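Putative thioesterase (Novosphingobium aromaticivorans, PDB 3CJY) probably hydrolyses acyl-CoA thioesters, as a member of the double-hotdog acyl-CoA thioesterase family, and binds a calcium ion. Local coordinates at residues 19-24 with 65-70; 34-39 with 181-186; 122-127 with 163-168; 219-224 with 239-244. One frame throughout, in Å; residues are numbered along the deposited sequence. Where two conformers were deposited one is given.

Contact 1 of 4, residues 19-24 with 65-70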
loop_
_atom_site.group_PDB
_atom_site.type_symbol
_atom_site.label_atom_id
_atom_site.label_comp_id
_atom_site.label_asym_id
_atom_site.label_seq_id
_atom_site.Cartn_x
_atom_site.Cartn_y
_atom_site.Cartn_z
ATOM N N ILE A 19 -3.411 -1.697 -25.443
ATOM C CA ILE A 19 -3.181 -0.273 -25.709
ATOM C C ILE A 19 -1.736 -0.087 -26.155
ATOM O O ILE A 19 -0.836 -0.722 -25.632
ATOM C CB ILE A 19 -3.457 0.609 -24.461
ATOM C CG1 ILE A 19 -3.312 2.106 -24.811
ATOM C CG2 ILE A 19 -2.508 0.205 -23.330
ATOM C CD1 ILE A 19 -3.956 3.090 -23.813
ATOM N N THR A 20 -1.522 0.740 -27.170
ATOM C CA THR A 20 -0.174 1.048 -27.648
ATOM C C THR A 20 0.314 2.262 -26.876
ATOM O O THR A 20 -0.407 3.252 -26.719
ATOM C CB THR A 20 -0.147 1.334 -29.156
ATOM O OG1 THR A 20 -0.699 0.204 -29.861
ATOM C CG2 THR A 20 1.299 1.610 -29.634
ATOM N N VAL A 21 1.504 2.147 -26.328
ATOM C CA VAL A 21 2.088 3.220 -25.507
ATOM C C VAL A 21 2.735 4.288 -26.419
ATOM O O VAL A 21 3.742 4.043 -27.079
ATOM C CB VAL A 21 3.128 2.663 -24.523
ATOM C CG1 VAL A 21 3.767 3.774 -23.679
ATOM C CG2 VAL A 21 2.508 1.554 -23.605
ATOM N N GLY A 22 2.125 5.462 -26.401
ATOM C CA GLY A 22 2.595 6.626 -27.147
ATOM C C GLY A 22 3.251 7.640 -26.214
ATOM O O GLY A 22 3.262 7.443 -25.004
ATOM N N PRO A 23 3.843 8.707 -26.777
ATOM C CA PRO A 23 4.597 9.670 -25.983
ATOM C C PRO A 23 3.797 10.285 -24.848
ATOM O O PRO A 23 4.361 10.639 -23.796
ATOM C CB PRO A 23 4.992 10.730 -27.018
ATOM C CG PRO A 23 5.110 9.969 -28.277
ATOM C CD PRO A 23 4.077 8.881 -28.227
ATOM N N ASP A 24 2.483 10.361 -25.025
ATOM C CA ASP A 24 1.610 11.004 -24.021
ATOM C C ASP A 24 1.552 10.269 -22.700
ATOM O O ASP A 24 1.221 10.851 -21.651
ATOM C CB ASP A 24 0.174 11.159 -24.539
ATOM C CG ASP A 24 -0.450 9.832 -24.943
ATOM O OD1 ASP A 24 0.186 9.068 -25.688
ATOM O OD2 ASP A 24 -1.613 9.572 -24.561
ATOM N N SER A 65 8.903 -5.568 -15.033
ATOM C CA SER A 65 9.767 -5.114 -16.125
ATOM C C SER A 65 9.218 -3.849 -16.768
ATOM O O SER A 65 8.061 -3.482 -16.569
ATOM C CB SER A 65 9.903 -6.204 -17.182
ATOM O OG SER A 65 10.764 -5.798 -18.227
ATOM N N PHE A 66 10.057 -3.220 -17.581
ATOM C CA PHE A 66 9.723 -1.957 -18.248
ATOM C C PHE A 66 8.940 -2.162 -19.524
ATOM O O PHE A 66 9.099 -3.160 -20.230
ATOM C CB PHE A 66 10.988 -1.118 -18.587
ATOM C CG PHE A 66 11.554 -0.351 -17.427
ATOM C CD1 PHE A 66 11.009 0.872 -17.050
ATOM C CD2 PHE A 66 12.663 -0.820 -16.733
ATOM C CE1 PHE A 66 11.532 1.609 -15.977
ATOM C CE2 PHE A 66 13.193 -0.088 -15.646
ATOM C CZ PHE A 66 12.625 1.137 -15.281
ATOM N N THR A 67 8.072 -1.188 -19.798
ATOM C CA THR A 67 7.282 -1.148 -21.026
ATOM C C THR A 67 7.782 0.042 -21.873
ATOM O O THR A 67 7.453 1.183 -21.616
ATOM C CB THR A 67 5.793 -1.017 -20.764
ATOM O OG1 THR A 67 5.410 -2.060 -19.872
ATOM C CG2 THR A 67 4.981 -1.119 -22.070
ATOM N N PRO A 68 8.624 -0.241 -22.857
ATOM C CA PRO A 68 9.144 0.823 -23.676
ATOM C C PRO A 68 8.091 1.590 -24.437
ATOM O O PRO A 68 7.023 1.068 -24.799
ATOM C CB PRO A 68 10.044 0.079 -24.681
ATOM C CG PRO A 68 10.265 -1.281 -24.089
ATOM C CD PRO A 68 9.044 -1.568 -23.319
ATOM N N LEU A 69 8.385 2.858 -24.674
ATOM C CA LEU A 69 7.554 3.652 -25.580
ATOM C C LEU A 69 7.332 2.879 -26.872
ATOM O O LEU A 69 8.261 2.302 -27.445
ATOM C CB LEU A 69 8.264 4.952 -25.942
ATOM C CG LEU A 69 7.657 5.904 -26.951
ATOM C CD1 LEU A 69 6.280 6.475 -26.522
ATOM C CD2 LEU A 69 8.679 7.042 -27.182
ATOM N N GLY A 70 6.092 2.884 -27.324
ATOM C CA GLY A 70 5.729 2.241 -28.557
ATOM C C GLY A 70 5.270 0.792 -28.451
ATOM O O GLY A 70 4.797 0.210 -29.443
#
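T20 meets G70 at the surface: its methyl CG2, anti to the backbone N, lies 3.8 Å from G70 O. The next residue, V21, carries the polar part of the contact. Its carbonyl O accepts from G70 N at 2.6 Å, a short bond although it is bent to 137° at the hydrogen and the donor stands 18° from the carbonyl plane. On the inner side V21 CG2, beside its own backbone N, touches T67 CG2 at 4.0 Å, methyl to methyl with the two side chains crossing obliquely. At G22 the backbone itself is the surface, with L69 CD1 3.3 Å from G22 C. The same methyl lies against the ring of P23, whose CD is 3.7 Å from L69 CD1, and these two side chains cross at about a right angle. With phi at 92°, a side chain at G70 would collide with the carbonyl oxygen of L69. The loop 65-70 leads from strand 56-63 toward strand 72-79. I19 pairs with L73 between strands 16-20 and 72-79, V21 with S71 carries the pairing one step further, and V21 and T67 both pack on L35 of strand 34-35.

Contact 2 of 4, residues 34-39 with 181-186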
loop_
_atom_site.group_PDB
_atom_site.type_symbol
_atom_site.label_atom_id
_atom_site.label_comp_id
_atom_site.label_asym_id
_atom_site.label_seq_id
_atom_site.Cartn_x
_atom_site.Cartn_y
_atom_site.Cartn_z
ATOM N N TYR A 34 9.530 5.257 -21.299
ATOM C CA TYR A 34 8.757 4.070 -20.953
ATOM C C TYR A 34 7.443 4.514 -20.348
ATOM O O TYR A 34 7.286 5.660 -19.904
ATOM C CB TYR A 34 9.535 3.145 -19.997
ATOM C CG TYR A 34 10.153 3.916 -18.865
ATOM C CD1 TYR A 34 9.454 4.158 -17.680
ATOM C CD2 TYR A 34 11.427 4.461 -19.003
ATOM C CE1 TYR A 34 10.015 4.913 -16.671
ATOM C CE2 TYR A 34 11.987 5.205 -18.002
ATOM C CZ TYR A 34 11.275 5.440 -16.849
ATOM O OH TYR A 34 11.893 6.178 -15.866
ATOM N N LEU A 35 6.510 3.585 -20.349
ATOM C CA LEU A 35 5.189 3.788 -19.791
ATOM C C LEU A 35 5.298 4.190 -18.327
ATOM O O LEU A 35 5.975 3.544 -17.505
ATOM C CB LEU A 35 4.341 2.514 -19.951
ATOM C CG LEU A 35 2.904 2.560 -19.423
ATOM C CD1 LEU A 35 2.033 3.594 -20.136
ATOM C CD2 LEU A 35 2.295 1.145 -19.546
ATOM N N PHE A 36 4.672 5.334 -18.064
ATOM C CA PHE A 36 4.539 5.898 -16.726
ATOM C C PHE A 36 3.874 4.883 -15.787
ATOM O O PHE A 36 2.844 4.311 -16.099
ATOM C CB PHE A 36 3.726 7.215 -16.839
ATOM C CG PHE A 36 3.478 7.926 -15.545
ATOM C CD1 PHE A 36 4.462 8.071 -14.598
ATOM C CD2 PHE A 36 2.237 8.512 -15.337
ATOM C CE1 PHE A 36 4.210 8.775 -13.413
ATOM C CE2 PHE A 36 1.966 9.198 -14.156
ATOM C CZ PHE A 36 2.971 9.340 -13.219
ATOM N N GLY A 37 4.495 4.682 -14.626
ATOM C CA GLY A 37 3.983 3.726 -13.647
ATOM C C GLY A 37 2.543 4.004 -13.271
ATOM O O GLY A 37 1.730 3.082 -13.202
ATOM N N GLY A 38 2.247 5.286 -13.021
ATOM C CA GLY A 38 0.904 5.692 -12.667
ATOM C C GLY A 38 -0.109 5.377 -13.734
ATOM O O GLY A 38 -1.288 5.092 -13.452
ATOM N N ALA A 39 0.348 5.445 -14.980
ATOM C CA ALA A 39 -0.536 5.115 -16.127
ATOM C C ALA A 39 -0.782 3.614 -16.126
ATOM O O ALA A 39 -1.843 3.163 -16.441
ATOM C CB ALA A 39 0.078 5.536 -17.463
ATOM N N LEU A 181 -6.292 9.927 -10.509
ATOM C CA LEU A 181 -5.727 9.768 -9.151
ATOM C C LEU A 181 -4.522 8.762 -9.149
ATOM O O LEU A 181 -3.488 9.002 -8.553
ATOM C CB LEU A 181 -6.847 9.357 -8.184
ATOM C CG LEU A 181 -7.951 10.407 -7.954
ATOM C CD1 LEU A 181 -9.130 9.797 -7.217
ATOM C CD2 LEU A 181 -7.368 11.661 -7.250
ATOM N N ALA A 182 -4.664 7.663 -9.900
ATOM C CA ALA A 182 -3.603 6.689 -9.993
ATOM C C ALA A 182 -2.363 7.366 -10.590
ATOM O O ALA A 182 -1.252 7.130 -10.173
ATOM C CB ALA A 182 -4.030 5.480 -10.857
HETATM N N MSE A 183 -2.573 8.218 -11.585
HETATM C CA MSE A 183 -1.448 8.864 -12.258
HETATM C C MSE A 183 -0.773 9.861 -11.289
HETATM O O MSE A 183 0.444 9.905 -11.169
HETATM C CB MSE A 183 -1.912 9.473 -13.584
HETATM C CG MSE A 183 -1.942 8.370 -14.636
HETATM SE SE MSE A 183 -2.584 8.905 -16.409
HETATM C CE MSE A 183 -4.256 8.933 -15.987
ATOM N N PHE A 184 -1.576 10.674 -10.599
ATOM C CA PHE A 184 -1.030 11.667 -9.690
ATOM C C PHE A 184 -0.331 11.063 -8.468
ATOM O O PHE A 184 0.612 11.644 -7.899
ATOM C CB PHE A 184 -2.117 12.655 -9.243
ATOM C CG PHE A 184 -2.596 13.585 -10.338
ATOM C CD1 PHE A 184 -1.808 13.845 -11.460
ATOM C CD2 PHE A 184 -3.756 14.328 -10.164
ATOM C CE1 PHE A 184 -2.207 14.825 -12.404
ATOM C CE2 PHE A 184 -4.177 15.266 -11.131
ATOM C CZ PHE A 184 -3.396 15.476 -12.258
ATOM N N ALA A 185 -0.813 9.887 -8.045
ATOM C CA ALA A 185 -0.215 9.138 -6.943
ATOM C C ALA A 185 1.237 8.753 -7.276
ATOM O O ALA A 185 2.076 8.649 -6.407
ATOM C CB ALA A 185 -1.036 7.825 -6.608
ATOM N N ASP A 186 1.511 8.536 -8.567
ATOM C CA ASP A 186 2.863 8.139 -9.002
ATOM C C ASP A 186 3.815 9.311 -9.266
ATOM O O ASP A 186 4.801 9.183 -10.005
ATOM C CB ASP A 186 2.792 7.195 -10.176
ATOM C CG ASP A 186 4.112 6.424 -10.409
ATOM O OD1 ASP A 186 4.737 5.985 -9.434
ATOM O OD2 ASP A 186 4.518 6.269 -11.583
#
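D186 OD1 is gripped by two side-chain amides, accepting from Q253 NE2 and N207 ND2, while OD2 of the same carboxylate takes a weak bond from G38 N at 2.9 Å (124° at the hydrogen). F36 and D186 reach toward each other tip to tip, ring and carboxylate planes 31° apart, with F36 CE1 3.1 Å from D186 OD2. F36 CG is anti to its backbone N (chi1 179°), and the ring beyond it has M183 O at its edge, 3.3 Å from F36 CZ, and G38 N over the centre of one face. The absence of a side chain at G38 lets the backbones come to 4.0 Å between G38 CA and M183 CA; a CB there would clash with M183 CA and D186 CB. An alanine in place of F36 would probably open a gap beside D186 and M183 and leave Y145 without its stacking partner. The start of helix 37-52, in the N-terminal acyl-CoA thioesterase domain, thus meets the end of helix 178-185, in the C-terminal one, as expected of two fused hotdog units; an aspartate beside a glutamine here is reminiscent of the active site of TesB-type acyl-CoA thioesterases.

Contact 3 of 4, residues 122-127 with 163-168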
loop_
_atom_site.group_PDB
_atom_site.type_symbol
_atom_site.label_atom_id
_atom_site.label_comp_id
_atom_site.label_asym_id
_atom_site.label_seq_id
_atom_site.Cartn_x
_atom_site.Cartn_y
_atom_site.Cartn_z
ATOM N N PRO A 122 -3.565 19.811 4.560
ATOM C CA PRO A 122 -2.583 20.781 5.052
ATOM C C PRO A 122 -2.950 22.197 4.579
ATOM O O PRO A 122 -3.549 22.356 3.516
ATOM C CB PRO A 122 -1.273 20.316 4.416
ATOM C CG PRO A 122 -1.696 19.538 3.176
ATOM C CD PRO A 122 -2.996 18.891 3.556
ATOM N N PRO A 123 -2.597 23.220 5.373
ATOM C CA PRO A 123 -3.011 24.571 5.036
ATOM C C PRO A 123 -2.155 25.278 4.007
ATOM O O PRO A 123 -1.620 26.336 4.264
ATOM C CB PRO A 123 -2.938 25.286 6.383
ATOM C CG PRO A 123 -1.902 24.636 7.107
ATOM C CD PRO A 123 -1.925 23.158 6.682
ATOM N N VAL A 124 -2.115 24.737 2.817
ATOM C CA VAL A 124 -1.278 25.291 1.740
ATOM C C VAL A 124 -2.027 26.430 1.032
ATOM O O VAL A 124 -3.232 26.501 1.108
ATOM C CB VAL A 124 -0.885 24.204 0.723
ATOM C CG1 VAL A 124 -0.208 23.015 1.404
ATOM C CG2 VAL A 124 -2.084 23.698 -0.077
ATOM N N PRO A 125 -1.323 27.324 0.323
ATOM C CA PRO A 125 -2.024 28.342 -0.445
ATOM C C PRO A 125 -2.829 27.717 -1.554
ATOM O O PRO A 125 -2.506 26.643 -1.991
ATOM C CB PRO A 125 -0.881 29.205 -1.058
ATOM C CG PRO A 125 0.378 28.767 -0.355
ATOM C CD PRO A 125 0.123 27.325 0.073
ATOM N N GLN A 126 -3.891 28.381 -1.964
ATOM C CA GLN A 126 -4.687 27.941 -3.122
ATOM C C GLN A 126 -3.842 27.975 -4.410
ATOM O O GLN A 126 -2.824 28.659 -4.457
ATOM C CB GLN A 126 -5.964 28.775 -3.232
ATOM C CG GLN A 126 -6.985 28.386 -2.158
ATOM C CD GLN A 126 -7.747 27.123 -2.529
ATOM O OE1 GLN A 126 -8.578 27.164 -3.449
ATOM N NE2 GLN A 126 -7.456 25.986 -1.850
ATOM N N PRO A 127 -4.268 27.261 -5.454
ATOM C CA PRO A 127 -3.451 27.144 -6.658
ATOM C C PRO A 127 -2.990 28.437 -7.281
ATOM O O PRO A 127 -1.823 28.535 -7.701
ATOM C CB PRO A 127 -4.345 26.380 -7.614
ATOM C CG PRO A 127 -5.198 25.542 -6.725
ATOM C CD PRO A 127 -5.421 26.332 -5.495
ATOM N N ARG A 163 8.922 16.019 2.901
ATOM C CA ARG A 163 7.674 16.328 2.219
ATOM C C ARG A 163 7.812 17.140 0.941
ATOM O O ARG A 163 8.693 17.998 0.800
ATOM C CB ARG A 163 6.676 17.006 3.163
ATOM C CG ARG A 163 6.326 16.231 4.438
ATOM C CD ARG A 163 5.279 16.914 5.231
ATOM N NE ARG A 163 4.919 16.158 6.433
ATOM C CZ ARG A 163 3.960 15.232 6.503
ATOM N NH1 ARG A 163 3.257 14.887 5.457
ATOM N NH2 ARG A 163 3.718 14.606 7.657
ATOM N N THR A 164 6.884 16.855 0.044
ATOM C CA THR A 164 6.704 17.584 -1.230
ATOM C C THR A 164 5.202 17.726 -1.450
ATOM O O THR A 164 4.454 16.732 -1.417
ATOM C CB THR A 164 7.391 16.897 -2.400
ATOM O OG1 THR A 164 8.818 16.924 -2.206
ATOM C CG2 THR A 164 7.017 17.562 -3.737
ATOM N N ARG A 165 4.766 18.974 -1.600
ATOM C CA ARG A 165 3.351 19.297 -1.857
ATOM C C ARG A 165 3.216 20.092 -3.143
ATOM O O ARG A 165 3.782 21.164 -3.294
ATOM C CB ARG A 165 2.742 20.038 -0.689
ATOM C CG ARG A 165 2.732 19.251 0.575
ATOM C CD ARG A 165 2.392 20.035 1.812
ATOM N NE ARG A 165 2.041 19.113 2.875
ATOM C CZ ARG A 165 2.245 19.328 4.156
ATOM N NH1 ARG A 165 2.860 20.431 4.538
ATOM N NH2 ARG A 165 1.861 18.422 5.038
ATOM N N LEU A 166 2.557 19.468 -4.113
ATOM C CA LEU A 166 2.346 20.048 -5.437
ATOM C C LEU A 166 0.854 20.156 -5.774
ATOM O O LEU A 166 0.074 19.256 -5.449
ATOM C CB LEU A 166 3.003 19.118 -6.485
ATOM C CG LEU A 166 4.475 18.824 -6.305
ATOM C CD1 LEU A 166 4.869 17.804 -7.416
ATOM C CD2 LEU A 166 5.274 20.052 -6.463
ATOM N N TRP A 167 0.480 21.239 -6.444
ATOM C CA TRP A 167 -0.816 21.338 -7.079
ATOM C C TRP A 167 -0.628 20.787 -8.501
ATOM O O TRP A 167 0.260 21.217 -9.261
ATOM C CB TRP A 167 -1.351 22.774 -7.146
ATOM C CG TRP A 167 -1.881 23.324 -5.882
ATOM C CD1 TRP A 167 -1.319 24.301 -5.125
ATOM C CD2 TRP A 167 -3.084 22.943 -5.220
ATOM N NE1 TRP A 167 -2.111 24.579 -4.051
ATOM C CE2 TRP A 167 -3.185 23.736 -4.052
ATOM C CE3 TRP A 167 -4.073 22.018 -5.472
ATOM C CZ2 TRP A 167 -4.284 23.644 -3.177
ATOM C CZ3 TRP A 167 -5.150 21.920 -4.598
ATOM C CH2 TRP A 167 -5.248 22.724 -3.480
ATOM N N LEU A 168 -1.490 19.856 -8.871
ATOM C CA LEU A 168 -1.455 19.218 -10.186
ATOM C C LEU A 168 -2.778 19.359 -10.905
ATOM O O LEU A 168 -3.822 19.239 -10.317
ATOM C CB LEU A 168 -1.162 17.713 -10.072
ATOM C CG LEU A 168 0.114 17.334 -9.331
ATOM C CD1 LEU A 168 0.144 15.781 -9.197
ATOM C CD2 LEU A 168 1.363 17.896 -9.995
#
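P127 and W167 form the tightly packed, buried end of this contact. P127 CG stands over the indole face, 3.8 Å from the centroid of the six-membered ring of W167 and 14° off its normal, which meets the geometry of a CH-pi interaction. The indole rotation is fixed as well by a bond at its edge: W167 NE1 donates to P125 O at 2.9 Å, 153° at the hydrogen, with the acceptor close to the ring plane and the donor in the carbonyl plane. V124 CG2 adds an oblique touch, 3.8 Å from W167 CZ2. From V124 to Q126 the backbone is extended in a polyproline II-like way, and it runs past strand 163-170 without pairing with it. That strand lies between strands 149-153 and 220-230 in the antiparallel sheet of the C-terminal hotdog unit; side chains alternate along it, and R165 and W167, two apart, both face the loop. The more exposed end, by contrast, has no hydrogen bond across the segments and relies on stacking. R165 is extended from CG to NE (chi2 168°), and P122 CB lies over the centre of its guanidinium, 3.7 Å from R165 CZ, with R163 CD on the opposite face nearer the rim. V124 CG1 is 4.0 Å from R165 CD. A salt bridge from R165 NE to D223 helps hold the flat group. An inverse gamma turn centred on the exposed P123 returns V124 N to P122 O through a weak 2.9 Å bond, and a glycerol, probably from the crystallisation liquor, binds weakly to P122 O and R163.

Contact 4 of 4, residues 219-224 with 239-244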
loop_
_atom_site.group_PDB
_atom_site.type_symbol
_atom_site.label_atom_id
_atom_site.label_comp_id
_atom_site.label_asym_id
_atom_site.label_seq_id
_atom_site.Cartn_x
_atom_site.Cartn_y
_atom_site.Cartn_z
ATOM N N TRP A 219 -7.952 21.148 -9.912
ATOM C CA TRP A 219 -6.695 21.012 -9.201
ATOM C C TRP A 219 -6.748 19.906 -8.167
ATOM O O TRP A 219 -7.767 19.675 -7.513
ATOM C CB TRP A 219 -6.330 22.301 -8.488
ATOM C CG TRP A 219 -5.959 23.404 -9.401
ATOM C CD1 TRP A 219 -6.717 24.461 -9.769
ATOM C CD2 TRP A 219 -4.704 23.547 -10.078
ATOM N NE1 TRP A 219 -6.012 25.278 -10.655
ATOM C CE2 TRP A 219 -4.777 24.722 -10.857
ATOM C CE3 TRP A 219 -3.521 22.786 -10.105
ATOM C CZ2 TRP A 219 -3.694 25.177 -11.618
ATOM C CZ3 TRP A 219 -2.477 23.204 -10.890
ATOM C CH2 TRP A 219 -2.561 24.398 -11.635
ATOM N N CYS A 220 -5.628 19.220 -8.074
ATOM C CA CYS A 220 -5.452 18.163 -7.081
ATOM C C CYS A 220 -4.214 18.504 -6.235
ATOM O O CYS A 220 -3.149 18.824 -6.803
ATOM C CB CYS A 220 -5.291 16.840 -7.804
ATOM S SG CYS A 220 -4.877 15.452 -6.691
ATOM N N LEU A 221 -4.362 18.515 -4.908
ATOM C CA LEU A 221 -3.209 18.671 -4.030
ATOM C C LEU A 221 -2.593 17.274 -3.881
ATOM O O LEU A 221 -3.210 16.363 -3.308
ATOM C CB LEU A 221 -3.592 19.231 -2.674
ATOM C CG LEU A 221 -2.387 19.458 -1.779
ATOM C CD1 LEU A 221 -1.358 20.421 -2.390
ATOM C CD2 LEU A 221 -2.876 19.928 -0.410
ATOM N N CYS A 222 -1.345 17.178 -4.352
ATOM C CA CYS A 222 -0.531 15.957 -4.346
ATOM C C CYS A 222 0.430 16.143 -3.158
ATOM O O CYS A 222 1.445 16.838 -3.222
ATOM C CB CYS A 222 0.180 15.780 -5.684
ATOM S SG CYS A 222 1.312 14.387 -5.709
ATOM N N ASP A 223 0.040 15.520 -2.053
ATOM C CA ASP A 223 0.666 15.720 -0.744
ATOM C C ASP A 223 1.468 14.493 -0.325
ATOM O O ASP A 223 0.902 13.521 0.148
ATOM C CB ASP A 223 -0.551 15.986 0.192
ATOM C CG ASP A 223 -0.188 16.303 1.624
ATOM O OD1 ASP A 223 0.980 16.573 1.914
ATOM O OD2 ASP A 223 -1.138 16.277 2.450
HETATM N N MSE A 224 2.784 14.596 -0.498
HETATM C CA MSE A 224 3.745 13.504 -0.403
HETATM C C MSE A 224 4.753 13.583 0.692
HETATM O O MSE A 224 5.197 14.663 1.118
HETATM C CB MSE A 224 4.537 13.419 -1.743
HETATM C CG MSE A 224 3.672 13.208 -2.963
HETATM SE SE MSE A 224 4.512 13.114 -4.661
HETATM C CE MSE A 224 4.887 14.989 -4.825
ATOM N N THR A 239 -1.152 11.539 -0.333
ATOM C CA THR A 239 -2.589 11.800 -0.184
ATOM C C THR A 239 -2.923 12.779 -1.301
ATOM O O THR A 239 -2.174 13.739 -1.558
ATOM C CB THR A 239 -2.958 12.394 1.181
ATOM O OG1 THR A 239 -2.558 11.517 2.237
ATOM C CG2 THR A 239 -4.460 12.663 1.305
ATOM N N LEU A 240 -4.009 12.455 -1.985
ATOM C CA LEU A 240 -4.570 13.248 -3.065
ATOM C C LEU A 240 -5.862 13.903 -2.588
ATOM O O LEU A 240 -6.850 13.231 -2.221
ATOM C CB LEU A 240 -4.816 12.386 -4.295
ATOM C CG LEU A 240 -3.582 11.666 -4.862
ATOM C CD1 LEU A 240 -4.004 10.779 -6.060
ATOM C CD2 LEU A 240 -2.518 12.677 -5.299
ATOM N N TRP A 241 -5.825 15.235 -2.559
ATOM C CA TRP A 241 -6.963 16.029 -2.188
ATOM C C TRP A 241 -7.505 16.831 -3.353
ATOM O O TRP A 241 -6.765 17.187 -4.300
ATOM C CB TRP A 241 -6.585 17.046 -1.094
ATOM C CG TRP A 241 -5.705 16.574 0.007
ATOM C CD1 TRP A 241 -4.330 16.504 -0.013
ATOM C CD2 TRP A 241 -6.108 16.218 1.349
ATOM N NE1 TRP A 241 -3.869 16.078 1.206
ATOM C CE2 TRP A 241 -4.939 15.892 2.056
ATOM C CE3 TRP A 241 -7.359 16.077 1.998
ATOM C CZ2 TRP A 241 -4.964 15.475 3.388
ATOM C CZ3 TRP A 241 -7.363 15.669 3.344
ATOM C CH2 TRP A 241 -6.183 15.353 4.001
ATOM N N ASP A 242 -8.790 17.213 -3.280
ATOM C CA ASP A 242 -9.298 18.199 -4.241
ATOM C C ASP A 242 -8.897 19.599 -3.809
ATOM O O ASP A 242 -8.122 19.783 -2.865
ATOM C CB ASP A 242 -10.797 18.100 -4.537
ATOM C CG ASP A 242 -11.684 18.490 -3.389
ATOM O OD1 ASP A 242 -11.176 18.929 -2.340
ATOM O OD2 ASP A 242 -12.919 18.355 -3.588
ATOM N N GLN A 243 -9.442 20.615 -4.456
ATOM C CA GLN A 243 -9.019 21.982 -4.123
ATOM C C GLN A 243 -9.672 22.537 -2.844
ATOM O O GLN A 243 -9.285 23.563 -2.302
ATOM C CB GLN A 243 -9.292 22.924 -5.323
ATOM C CG GLN A 243 -8.705 24.321 -5.164
ATOM C CD GLN A 243 -8.993 25.244 -6.343
ATOM O OE1 GLN A 243 -9.276 24.790 -7.439
ATOM N NE2 GLN A 243 -8.934 26.558 -6.105
ATOM N N SER A 244 -10.642 21.795 -2.342
ATOM C CA SER A 244 -11.449 22.202 -1.210
ATOM C C SER A 244 -11.241 21.421 0.062
ATOM O O SER A 244 -12.063 21.520 0.970
ATOM C CB SER A 244 -12.934 22.103 -1.590
ATOM O OG SER A 244 -13.174 22.885 -2.740
HETATM O O HOH W 1 -10.445 20.074 -7.357
HETATM O O HOH W 2 -10.219 22.571 -8.786
#
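The indole of W241 has D223 OD2 and L221 O at its edge, the latter 3.5 Å from W241 CD1, and T239 CG2 on one face, 3.3 Å above the ring plane and offset toward the rim. W241 NE1 donates to the anti lone pair of D223 OD2 at 3.0 Å; D223 CG is anti to its own backbone N (chi1 -177°). D223 OD1 forms a salt bridge with R165, and the carboxylate is therefore held through both oxygens. L221 lies side by side with W241, its CD2 3.7 Å from W241 CD1. A second indole, that of W219, has Q243 OE1 at its edge, 3.5 Å from W219 CD1, with ring and amide planes 81° apart, while Q243 NE2 is hydrogen-bonded to Q126 OE1. Two waters bridge W219 O to Q243 N and W219 N to Q243 OE1. A phenylalanine in place of W241 would probably leave D223 OD2 without its indole donor and the carboxylate freer to turn.

On the face carrying C222 and L240, C222 CB meets L240 CD2 at 4.1 Å; C220 SG also lies 3.9 Å from L240 CB, and C220 and L240 touch F184 of helix 178-185. The backbones pair reciprocally through L221 with W241 and D223 with T239. Further on, D242 OD1 accepts from S244 N in an Asx turn. The axes run 162° apart, an antiparallel hairpin of strands 220-230 and 233-241, one face of which packs on a helix as in the hotdog fold.

Following the chain from the N terminus, contact 1 opens at strand 16-20 and closes at the loop before strand 72-79, within the N-terminal part of the fold. Contact 2 opens inside that loop, at 34-39, and closes only at 181-186, so the two cross; they also touch, through T67 with L35 and F66 with Y34. Contact 3 is nested within the loop that contact 2 closes and ties the loop after strand 116-117 to strand 163-170. Contact 4 follows in series as a local hairpin. It borders contact 3, their centres 7 Å apart, through L166 with C222 and Q126 with Q243, and F184 and L181 join its sheet to the helix of contact 2.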